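Local coordinates for protein similarities with probable monooxygenase (Photorhabdus luminescens, PDB 4HB9) that binds FAD and probably acts as a flavin-dependent monooxygenase of the aromatic-ring-hydroxylase type, at residues I29-S34 and I126-T131; V4-A9 and I25-Y30. All coordinates share one frame; numbering follows the deposited sequence.

Overall arrangement
Contacts 1 and 2 are neighbouring seams of one parallel sheet in the FAD-binding Rossmann-like fold, with centres about 10 Å apart. Strand 26-30 belongs to both: in contact 2 it pairs with strand 3-7, in contact 1 with the edge strand 126-127, so Ile-29 and Tyr-30 have a partner on each flank. The C-terminal ends of these strands face the adenosine half of FAD. There the contacts meet directly, Glu-31 OE1 lying 2.8 Å from Ala-9 N, probably a hydrogen bond that ties the ribose-binding carboxylate to the glycine-rich turn. Further back, Gln-127 CG packs on Thr-28 CG2 at 3.4 Å.

Contact 1. Residues I29-S34 and I126-T131; sequences IYERNS and IQWNKT. With FAD (flavin-adenine dinucleotide), chain B.
The C-terminal end of the second Rossmann strand, whose acidic residue grips the FAD adenosine ribose, runs here beside the sheet's edge strand 126-127. Gln-127 N gives a nearly straight bond to Ile-29 O (2.7 Å), close to the C=O axis, and Glu-31 N answers to Gln-127 O, in the carbonyl plane. Ile-29 and Ile-126 lie side by side on one face, CD1 against CG1; on the other, Gln-127 runs alongside Tyr-30, its CG against ring atom CD1 (3.8 Å), and Lys-130 CG reaches that ring's edge.

Glu-31 sends CG anti to its backbone N (chi1 167°), then bends at chi2. Its carboxylate takes both ribose hydroxyls, O3B on OE1 at 2.6 Å and O2B on OE2 at 2.5 Å, the bidentate grip characteristic of the dinucleotide-binding Rossmann fold. Asn-33 N donates to the anti lone pair of OE2 (3.0 Å), and OE1 also accepts from Ala-9 N, so backbone amides fix the carboxylate and probably stabilise its charge. Arg-32, extended from CG to NE, bonds O2B through NE (3.0 Å) and lays one guanidinium face over adenine C8A.

Further along the chain, Lys-130 N donates to Glu-31 O and Asn-129 N to Asn-33 O, both from above the carbonyl plane. Ser-34 OG donates to an in-plane lone pair of Asn-129 OD1 (2.8 Å). Trp-128 turns an edge to Asn-33 O, CE3 lying 3.4 Å away, while Ile-126 CG2 sits over the centre of one indole face. A water joins Arg-32 O to Thr-131 OG1.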
loop_
_atom_site.group_PDB
_atom_site.type_symbol
_atom_site.label_atom_id
_atom_site.label_comp_id
_atom_site.label_asym_id
_atom_site.label_seq_id
_atom_site.Cartn_x
_atom_site.Cartn_y
_atom_site.Cartn_z
ATOM N N ILE A 29 -5.669 -4.898 -18.454
ATOM C CA ILE A 29 -5.278 -3.841 -17.548
ATOM C C ILE A 29 -4.700 -2.696 -18.326
ATOM O O ILE A 29 -3.858 -2.897 -19.184
ATOM C CB ILE A 29 -4.176 -4.291 -16.546
ATOM C CG1 ILE A 29 -4.665 -5.431 -15.649
ATOM C CG2 ILE A 29 -3.733 -3.107 -15.703
ATOM C CD1 ILE A 29 -3.542 -6.070 -14.854
ATOM N N TYR A 30 -5.114 -1.485 -17.989
ATOM C CA TYR A 30 -4.568 -0.269 -18.583
ATOM C C TYR A 30 -3.794 0.487 -17.506
ATOM O O TYR A 30 -4.344 0.871 -16.483
ATOM C CB TYR A 30 -5.682 0.600 -19.190
ATOM C CG TYR A 30 -6.582 -0.206 -20.099
ATOM C CD1 TYR A 30 -6.264 -0.396 -21.452
ATOM C CD2 TYR A 30 -7.716 -0.825 -19.600
ATOM C CE1 TYR A 30 -7.087 -1.162 -22.275
ATOM C CE2 TYR A 30 -8.528 -1.586 -20.414
ATOM C CZ TYR A 30 -8.215 -1.740 -21.740
ATOM O OH TYR A 30 -9.052 -2.508 -22.522
ATOM N N GLU A 31 -2.507 0.667 -17.756
ATOM C CA GLU A 31 -1.567 1.251 -16.788
ATOM C C GLU A 31 -0.917 2.489 -17.357
ATOM O O GLU A 31 -0.437 2.480 -18.491
ATOM C CB GLU A 31 -0.491 0.211 -16.408
ATOM C CG GLU A 31 0.711 0.779 -15.662
ATOM C CD GLU A 31 0.333 1.470 -14.350
ATOM O OE1 GLU A 31 -0.450 0.887 -13.580
ATOM O OE2 GLU A 31 0.840 2.583 -14.091
ATOM N N ARG A 32 -0.880 3.559 -16.558
ATOM C CA ARG A 32 -0.340 4.840 -17.027
ATOM C C ARG A 32 1.173 4.809 -17.246
ATOM O O ARG A 32 1.664 5.468 -18.131
ATOM C CB ARG A 32 -0.700 5.986 -16.091
ATOM C CG ARG A 32 -0.051 5.905 -14.720
ATOM C CD ARG A 32 -0.374 7.105 -13.859
ATOM N NE ARG A 32 0.142 6.875 -12.512
ATOM C CZ ARG A 32 -0.011 7.713 -11.499
ATOM N NH1 ARG A 32 -0.649 8.868 -11.673
ATOM N NH2 ARG A 32 0.494 7.395 -10.317
ATOM N N ASN A 33 1.909 4.056 -16.437
ATOM C CA ASN A 33 3.359 4.007 -16.578
ATOM C C ASN A 33 3.821 3.141 -17.730
ATOM O O ASN A 33 3.057 2.325 -18.293
ATOM C CB ASN A 33 3.995 3.535 -15.273
ATOM C CG ASN A 33 3.730 4.488 -14.106
ATOM O OD1 ASN A 33 3.540 4.049 -12.970
ATOM N ND2 ASN A 33 3.700 5.781 -14.378
ATOM N N SER A 34 5.091 3.318 -18.087
ATOM C CA SER A 34 5.772 2.433 -19.035
ATOM C C SER A 34 6.134 1.118 -18.383
ATOM O O SER A 34 6.152 1.029 -17.163
ATOM C CB SER A 34 7.033 3.128 -19.548
ATOM O OG SER A 34 6.660 4.375 -20.102
ATOM N N ILE A 126 -1.336 -6.506 -19.666
ATOM C CA ILE A 126 -1.135 -5.115 -19.273
ATOM C C ILE A 126 -0.845 -4.288 -20.494
ATOM O O ILE A 126 0.081 -4.588 -21.243
ATOM C CB ILE A 126 0.023 -4.940 -18.292
ATOM C CG1 ILE A 126 -0.249 -5.746 -17.032
ATOM C CG2 ILE A 126 0.194 -3.469 -17.945
ATOM C CD1 ILE A 126 0.969 -5.915 -16.162
ATOM N N GLN A 127 -1.657 -3.256 -20.689
ATOM C CA GLN A 127 -1.459 -2.273 -21.744
ATOM C C GLN A 127 -0.812 -1.059 -21.101
ATOM O O GLN A 127 -1.456 -0.305 -20.352
ATOM C CB GLN A 127 -2.805 -1.888 -22.351
ATOM C CG GLN A 127 -3.750 -3.062 -22.563
ATOM C CD GLN A 127 -3.157 -4.171 -23.407
ATOM O OE1 GLN A 127 -3.309 -5.386 -23.097
ATOM N NE2 GLN A 127 -2.508 -3.784 -24.500
ATOM N N TRP A 128 0.467 -0.874 -21.405
ATOM C CA TRP A 128 1.272 0.168 -20.801
ATOM C C TRP A 128 1.007 1.489 -21.491
ATOM O O TRP A 128 0.485 1.506 -22.600
ATOM C CB TRP A 128 2.759 -0.194 -20.910
ATOM C CG TRP A 128 3.101 -1.521 -20.289
ATOM C CD1 TRP A 128 3.253 -2.708 -20.933
ATOM C CD2 TRP A 128 3.311 -1.786 -18.897
ATOM N NE1 TRP A 128 3.551 -3.702 -20.030
ATOM C CE2 TRP A 128 3.608 -3.158 -18.774
ATOM C CE3 TRP A 128 3.263 -0.998 -17.743
ATOM C CZ2 TRP A 128 3.859 -3.771 -17.531
ATOM C CZ3 TRP A 128 3.543 -1.613 -16.489
ATOM C CH2 TRP A 128 3.827 -2.981 -16.410
ATOM N N ASN A 129 1.350 2.589 -20.814
ATOM C CA ASN A 129 1.222 3.946 -21.346
ATOM C C ASN A 129 -0.209 4.332 -21.698
ATOM O O ASN A 129 -0.459 5.021 -22.677
ATOM C CB ASN A 129 2.129 4.135 -22.558
ATOM C CG ASN A 129 3.563 3.738 -22.268
ATOM O OD1 ASN A 129 4.272 4.439 -21.544
ATOM N ND2 ASN A 129 3.992 2.607 -22.817
ATOM N N LYS A 130 -1.136 3.871 -20.877
ATOM C CA LYS A 130 -2.540 4.094 -21.062
ATOM C C LYS A 130 -3.048 4.796 -19.814
ATOM O O LYS A 130 -3.314 4.155 -18.785
ATOM C CB LYS A 130 -3.242 2.753 -21.274
ATOM C CG LYS A 130 -2.887 2.094 -22.597
ATOM C CD LYS A 130 -3.819 2.626 -23.680
ATOM C CE LYS A 130 -3.341 2.364 -25.083
ATOM N NZ LYS A 130 -4.479 2.641 -26.014
ATOM N N THR A 131 -3.172 6.118 -19.903
ATOM C CA THR A 131 -3.638 6.923 -18.781
ATOM C C THR A 131 -5.138 7.144 -18.904
ATOM O O THR A 131 -5.589 7.881 -19.779
ATOM C CB THR A 131 -2.912 8.294 -18.748
ATOM O OG1 THR A 131 -1.525 8.074 -18.517
ATOM C CG2 THR A 131 -3.440 9.199 -17.653
HETATM P PA FAD B . -1.223 0.986 -6.356
HETATM O O1A FAD B . -0.468 -0.263 -5.981
HETATM O O2A FAD B . -0.802 2.377 -6.027
HETATM O O5B FAD B . -1.532 0.916 -7.925
HETATM C C5B FAD B . -2.216 1.950 -8.608
HETATM C C4B FAD B . -1.812 1.796 -10.062
HETATM O O4B FAD B . -2.682 2.608 -10.870
HETATM C C3B FAD B . -0.361 2.234 -10.346
HETATM O O3B FAD B . 0.323 1.285 -11.166
HETATM C C2B FAD B . -0.562 3.558 -11.054
HETATM O O2B FAD B . 0.465 3.926 -11.957
HETATM C C1B FAD B . -1.879 3.300 -11.800
HETATM N N9A FAD B . -2.633 4.489 -12.204
HETATM C C8A FAD B . -2.927 5.582 -11.450
HETATM N N7A FAD B . -3.712 6.456 -12.143
HETATM C C5A FAD B . -3.908 5.902 -13.359
HETATM C C6A FAD B . -4.636 6.320 -14.573
HETATM N N6A FAD B . -5.257 7.522 -14.542
HETATM N N1A FAD B . -4.610 5.507 -15.649
HETATM C C2A FAD B . -3.979 4.311 -15.614
HETATM N N3A FAD B . -3.296 3.856 -14.545
HETATM C C4A FAD B . -3.231 4.610 -13.398
HETATM N N1 FAD B . 0.678 -1.979 2.600
HETATM C C2 FAD B . 0.659 -3.113 3.337
HETATM O O2 FAD B . -0.364 -3.882 3.345
HETATM N N3 FAD B . 1.732 -3.457 4.074
HETATM C C4 FAD B . 2.843 -2.723 4.190
HETATM O O4 FAD B . 3.796 -3.118 4.912
HETATM C C4X FAD B . 2.921 -1.458 3.453
HETATM N N5 FAD B . 4.021 -0.652 3.499
HETATM C C5X FAD B . 4.033 0.508 2.804
HETATM C C6 FAD B . 5.135 1.353 2.860
HETATM C C7 FAD B . 5.173 2.552 2.144
HETATM C C7M FAD B . 6.378 3.472 2.206
HETATM C C8 FAD B . 4.017 2.941 1.320
HETATM C C8M FAD B . 4.032 4.228 0.523
HETATM C C9 FAD B . 2.910 2.100 1.259
HETATM C C9A FAD B . 2.860 0.897 1.963
HETATM N N10 FAD B . 1.731 0.050 1.899
HETATM C C10 FAD B . 1.727 -1.128 2.637
HETATM C "C1'" FAD B . 0.522 0.400 1.126
HETATM C "C2'" FAD B . 0.500 -0.220 -0.269
HETATM O "O2'" FAD B . 1.716 0.022 -0.955
HETATM C "C3'" FAD B . -0.658 0.385 -1.060
HETATM O "O3'" FAD B . -1.804 0.452 -0.213
HETATM C "C4'" FAD B . -0.987 -0.478 -2.270
HETATM O "O4'" FAD B . -0.036 -0.187 -3.278
HETATM C "C5'" FAD B . -2.373 -0.207 -2.816
HETATM O "O5'" FAD B . -2.556 -1.059 -3.927
HETATM P P FAD B . -3.405 -0.490 -5.170
HETATM O O1P FAD B . -3.326 -1.587 -6.204
HETATM O O2P FAD B . -4.738 -0.002 -4.667
HETATM O O3P FAD B . -2.685 0.838 -5.711
HETATM O O HOH W 1 0.320 7.093 -19.989
#

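Contact 2. Residues V4-A9 and I25-Y30; sequences VGIIGA and IKVTIY. With FAD (flavin-adenine dinucleotide), chain B; EDO (1,2-ethanediol), chain L.
Four backbone hydrogen bonds join the two parallel strands of the first beta-alpha-beta unit, whose axes run 4.7 Å apart at 21°, and a fifth, from Gly-8 N in the turn that follows, continues the ladder. They alternate in direction: Val-4 N to Lys-26 O, Thr-28 N to Val-4 O, Ile-6 N to Thr-28 O, Tyr-30 N to Ile-6 O and Gly-8 N to Tyr-30 O. The middle three run nearly along the C=O axes, Tyr-30 N to Ile-6 O being the shortest at 2.7 Å; in the two outer bonds the donor stands above the carbonyl plane. CA-H...O contacts fill in between, with Ile-29 CA 3.2 Å from Ile-6 O.

Apolar contact is densest on the face carrying Val-4, Ile-6, Val-27 and Ile-29. Val-27 has CG1 in the crowded position between N and carbonyl carbon (chi1 53°), which leaves CG2 anti to N and tight against Ile-6 CD1 at 3.5 Å. Ile-6 and Ile-29 point the same way, CB to CG1, and Ile-29 CG2 reaches Ala-9 CB at 3.7 Å. On the other face the side chains of Ile-7 and Tyr-30 cross obliquely, CD1 of the isoleucine against CD2 of the ring, while Gly-5 CA meets the edge of the tyrosine ring.

Cofactor contacts gather where strand 3-7 ends. Ile-7 CG2 touches adenine C2A at 3.4 Å. Gly-8, probably the first glycine of a GxGxxG motif, brings CA to 3.3 Å from ribose O4B; with no side chain, it lets the sugar come right up to the backbone, at a positive phi (107°).

Helix 11-22, the crossover between these strands, packs on the isoleucine-valine face through Leu-16, Ala-17, Leu-20 and Arg-21, while strands 157-160 and 126-127 flank the pair on either side.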
loop_
_atom_site.group_PDB
_atom_site.type_symbol
_atom_site.label_atom_id
_atom_site.label_comp_id
_atom_site.label_asym_id
_atom_site.label_seq_id
_atom_site.Cartn_x
_atom_site.Cartn_y
_atom_site.Cartn_z
ATOM N N VAL A 4 -13.448 -7.693 -18.782
ATOM C CA VAL A 4 -13.221 -6.823 -17.625
ATOM C C VAL A 4 -12.026 -5.936 -17.946
ATOM O O VAL A 4 -10.954 -6.419 -18.363
ATOM C CB VAL A 4 -12.995 -7.639 -16.320
ATOM C CG1 VAL A 4 -12.717 -6.718 -15.145
ATOM C CG2 VAL A 4 -14.205 -8.504 -16.006
ATOM N N GLY A 5 -12.222 -4.628 -17.817
ATOM C CA GLY A 5 -11.145 -3.660 -17.966
ATOM C C GLY A 5 -10.763 -3.147 -16.600
ATOM O O GLY A 5 -11.639 -2.725 -15.836
ATOM N N ILE A 6 -9.458 -3.177 -16.307
ATOM C CA ILE A 6 -8.930 -2.725 -15.019
ATOM C C ILE A 6 -8.017 -1.520 -15.278
ATOM O O ILE A 6 -7.115 -1.584 -16.135
ATOM C CB ILE A 6 -8.098 -3.829 -14.317
ATOM C CG1 ILE A 6 -8.938 -5.083 -14.089
ATOM C CG2 ILE A 6 -7.534 -3.297 -12.988
ATOM C CD1 ILE A 6 -8.142 -6.323 -13.672
ATOM N N ILE A 7 -8.269 -0.413 -14.584
ATOM C CA ILE A 7 -7.355 0.731 -14.625
ATOM C C ILE A 7 -6.357 0.564 -13.481
ATOM O O ILE A 7 -6.757 0.554 -12.302
ATOM C CB ILE A 7 -8.056 2.089 -14.484
ATOM C CG1 ILE A 7 -9.254 2.218 -15.456
ATOM C CG2 ILE A 7 -7.064 3.201 -14.750
ATOM C CD1 ILE A 7 -8.967 1.925 -16.911
ATOM N N GLY A 8 -5.078 0.403 -13.845
ATOM C CA GLY A 8 -3.998 0.269 -12.869
ATOM C C GLY A 8 -3.416 -1.125 -12.726
ATOM O O GLY A 8 -4.101 -2.058 -12.299
ATOM N N ALA A 9 -2.142 -1.253 -13.090
ATOM C CA ALA A 9 -1.366 -2.460 -12.838
ATOM C C ALA A 9 -0.557 -2.291 -11.553
ATOM O O ALA A 9 0.683 -2.403 -11.547
ATOM C CB ALA A 9 -0.446 -2.759 -13.983
ATOM N N ILE A 25 -11.976 -15.715 -17.268
ATOM C CA ILE A 25 -12.580 -14.424 -17.625
ATOM C C ILE A 25 -11.605 -13.589 -18.415
ATOM O O ILE A 25 -10.414 -13.547 -18.109
ATOM C CB ILE A 25 -13.061 -13.719 -16.342
ATOM C CG1 ILE A 25 -14.168 -14.559 -15.707
ATOM C CG2 ILE A 25 -13.520 -12.299 -16.620
ATOM C CD1 ILE A 25 -14.487 -14.205 -14.270
ATOM N N LYS A 26 -12.094 -12.925 -19.455
ATOM C CA LYS A 26 -11.272 -12.073 -20.289
ATOM C C LYS A 26 -10.983 -10.773 -19.547
ATOM O O LYS A 26 -11.901 -10.151 -19.005
ATOM C CB LYS A 26 -12.006 -11.757 -21.592
ATOM C CG LYS A 26 -11.192 -10.975 -22.609
ATOM C CD LYS A 26 -12.056 -10.620 -23.805
ATOM C CE LYS A 26 -11.212 -10.219 -24.999
ATOM N NZ LYS A 26 -10.185 -9.189 -24.672
ATOM N N VAL A 27 -9.719 -10.366 -19.521
ATOM C CA VAL A 27 -9.314 -9.225 -18.706
ATOM C C VAL A 27 -8.189 -8.475 -19.378
ATOM O O VAL A 27 -7.253 -9.080 -19.955
ATOM C CB VAL A 27 -8.940 -9.663 -17.250
ATOM C CG1 VAL A 27 -7.905 -10.767 -17.275
ATOM C CG2 VAL A 27 -8.474 -8.478 -16.395
ATOM N N THR A 28 -8.275 -7.153 -19.301
ATOM C CA THR A 28 -7.219 -6.268 -19.733
ATOM C C THR A 28 -6.948 -5.234 -18.636
ATOM O O THR A 28 -7.882 -4.758 -17.967
ATOM C CB THR A 28 -7.628 -5.531 -21.036
ATOM O OG1 THR A 28 -7.981 -6.488 -22.041
ATOM C CG2 THR A 28 -6.515 -4.676 -21.542
ATOM N N ILE A 29 -5.669 -4.898 -18.454
ATOM C CA ILE A 29 -5.278 -3.841 -17.548
ATOM C C ILE A 29 -4.700 -2.696 -18.326
ATOM O O ILE A 29 -3.858 -2.897 -19.184
ATOM C CB ILE A 29 -4.176 -4.291 -16.546
ATOM C CG1 ILE A 29 -4.665 -5.431 -15.649
ATOM C CG2 ILE A 29 -3.733 -3.107 -15.703
ATOM C CD1 ILE A 29 -3.542 -6.070 -14.854
ATOM N N TYR A 30 -5.114 -1.485 -17.989
ATOM C CA TYR A 30 -4.568 -0.269 -18.583
ATOM C C TYR A 30 -3.794 0.487 -17.506
ATOM O O TYR A 30 -4.344 0.871 -16.483
ATOM C CB TYR A 30 -5.682 0.600 -19.190
ATOM C CG TYR A 30 -6.582 -0.206 -20.099
ATOM C CD1 TYR A 30 -6.264 -0.396 -21.452
ATOM C CD2 TYR A 30 -7.716 -0.825 -19.600
ATOM C CE1 TYR A 30 -7.087 -1.162 -22.275
ATOM C CE2 TYR A 30 -8.528 -1.586 -20.414
ATOM C CZ TYR A 30 -8.215 -1.740 -21.740
ATOM O OH TYR A 30 -9.052 -2.508 -22.522
HETATM P PA FAD B . -1.223 0.986 -6.356
HETATM O O1A FAD B . -0.468 -0.263 -5.981
HETATM O O2A FAD B . -0.802 2.377 -6.027
HETATM O O5B FAD B . -1.532 0.916 -7.925
HETATM C C5B FAD B . -2.216 1.950 -8.608
HETATM C C4B FAD B . -1.812 1.796 -10.062
HETATM O O4B FAD B . -2.682 2.608 -10.870
HETATM C C3B FAD B . -0.361 2.234 -10.346
HETATM O O3B FAD B . 0.323 1.285 -11.166
HETATM C C2B FAD B . -0.562 3.558 -11.054
HETATM O O2B FAD B . 0.465 3.926 -11.957
HETATM C C1B FAD B . -1.879 3.300 -11.800
HETATM N N9A FAD B . -2.633 4.489 -12.204
HETATM C C8A FAD B . -2.927 5.582 -11.450
HETATM N N7A FAD B . -3.712 6.456 -12.143
HETATM C C5A FAD B . -3.908 5.902 -13.359
HETATM C C6A FAD B . -4.636 6.320 -14.573
HETATM N N6A FAD B . -5.257 7.522 -14.542
HETATM N N1A FAD B . -4.610 5.507 -15.649
HETATM C C2A FAD B . -3.979 4.311 -15.614
HETATM N N3A FAD B . -3.296 3.856 -14.545
HETATM C C4A FAD B . -3.231 4.610 -13.398
HETATM N N1 FAD B . 0.678 -1.979 2.600
HETATM C C2 FAD B . 0.659 -3.113 3.337
HETATM O O2 FAD B . -0.364 -3.882 3.345
HETATM N N3 FAD B . 1.732 -3.457 4.074
HETATM C C4 FAD B . 2.843 -2.723 4.190
HETATM O O4 FAD B . 3.796 -3.118 4.912
HETATM C C4X FAD B . 2.921 -1.458 3.453
HETATM N N5 FAD B . 4.021 -0.652 3.499
HETATM C C5X FAD B . 4.033 0.508 2.804
HETATM C C6 FAD B . 5.135 1.353 2.860
HETATM C C7 FAD B . 5.173 2.552 2.144
HETATM C C7M FAD B . 6.378 3.472 2.206
HETATM C C8 FAD B . 4.017 2.941 1.320
HETATM C C8M FAD B . 4.032 4.228 0.523
HETATM C C9 FAD B . 2.910 2.100 1.259
HETATM C C9A FAD B . 2.860 0.897 1.963
HETATM N N10 FAD B . 1.731 0.050 1.899
HETATM C C10 FAD B . 1.727 -1.128 2.637
HETATM C "C1'" FAD B . 0.522 0.400 1.126
HETATM C "C2'" FAD B . 0.500 -0.220 -0.269
HETATM O "O2'" FAD B . 1.716 0.022 -0.955
HETATM C "C3'" FAD B . -0.658 0.385 -1.060
HETATM O "O3'" FAD B . -1.804 0.452 -0.213
HETATM C "C4'" FAD B . -0.987 -0.478 -2.270
HETATM O "O4'" FAD B . -0.036 -0.187 -3.278
HETATM C "C5'" FAD B . -2.373 -0.207 -2.816
HETATM O "O5'" FAD B . -2.556 -1.059 -3.927
HETATM P P FAD B . -3.405 -0.490 -5.170
HETATM O O1P FAD B . -3.326 -1.587 -6.204
HETATM O O2P FAD B . -4.738 -0.002 -4.667
HETATM O O3P FAD B . -2.685 0.838 -5.711
HETATM C C1 EDO L . 4.297 -0.168 -12.802
HETATM O O1 EDO L . 3.129 -0.916 -13.148
HETATM C C2 EDO L . 3.878 1.275 -12.625
HETATM O O2 EDO L . 3.045 1.418 -11.466
#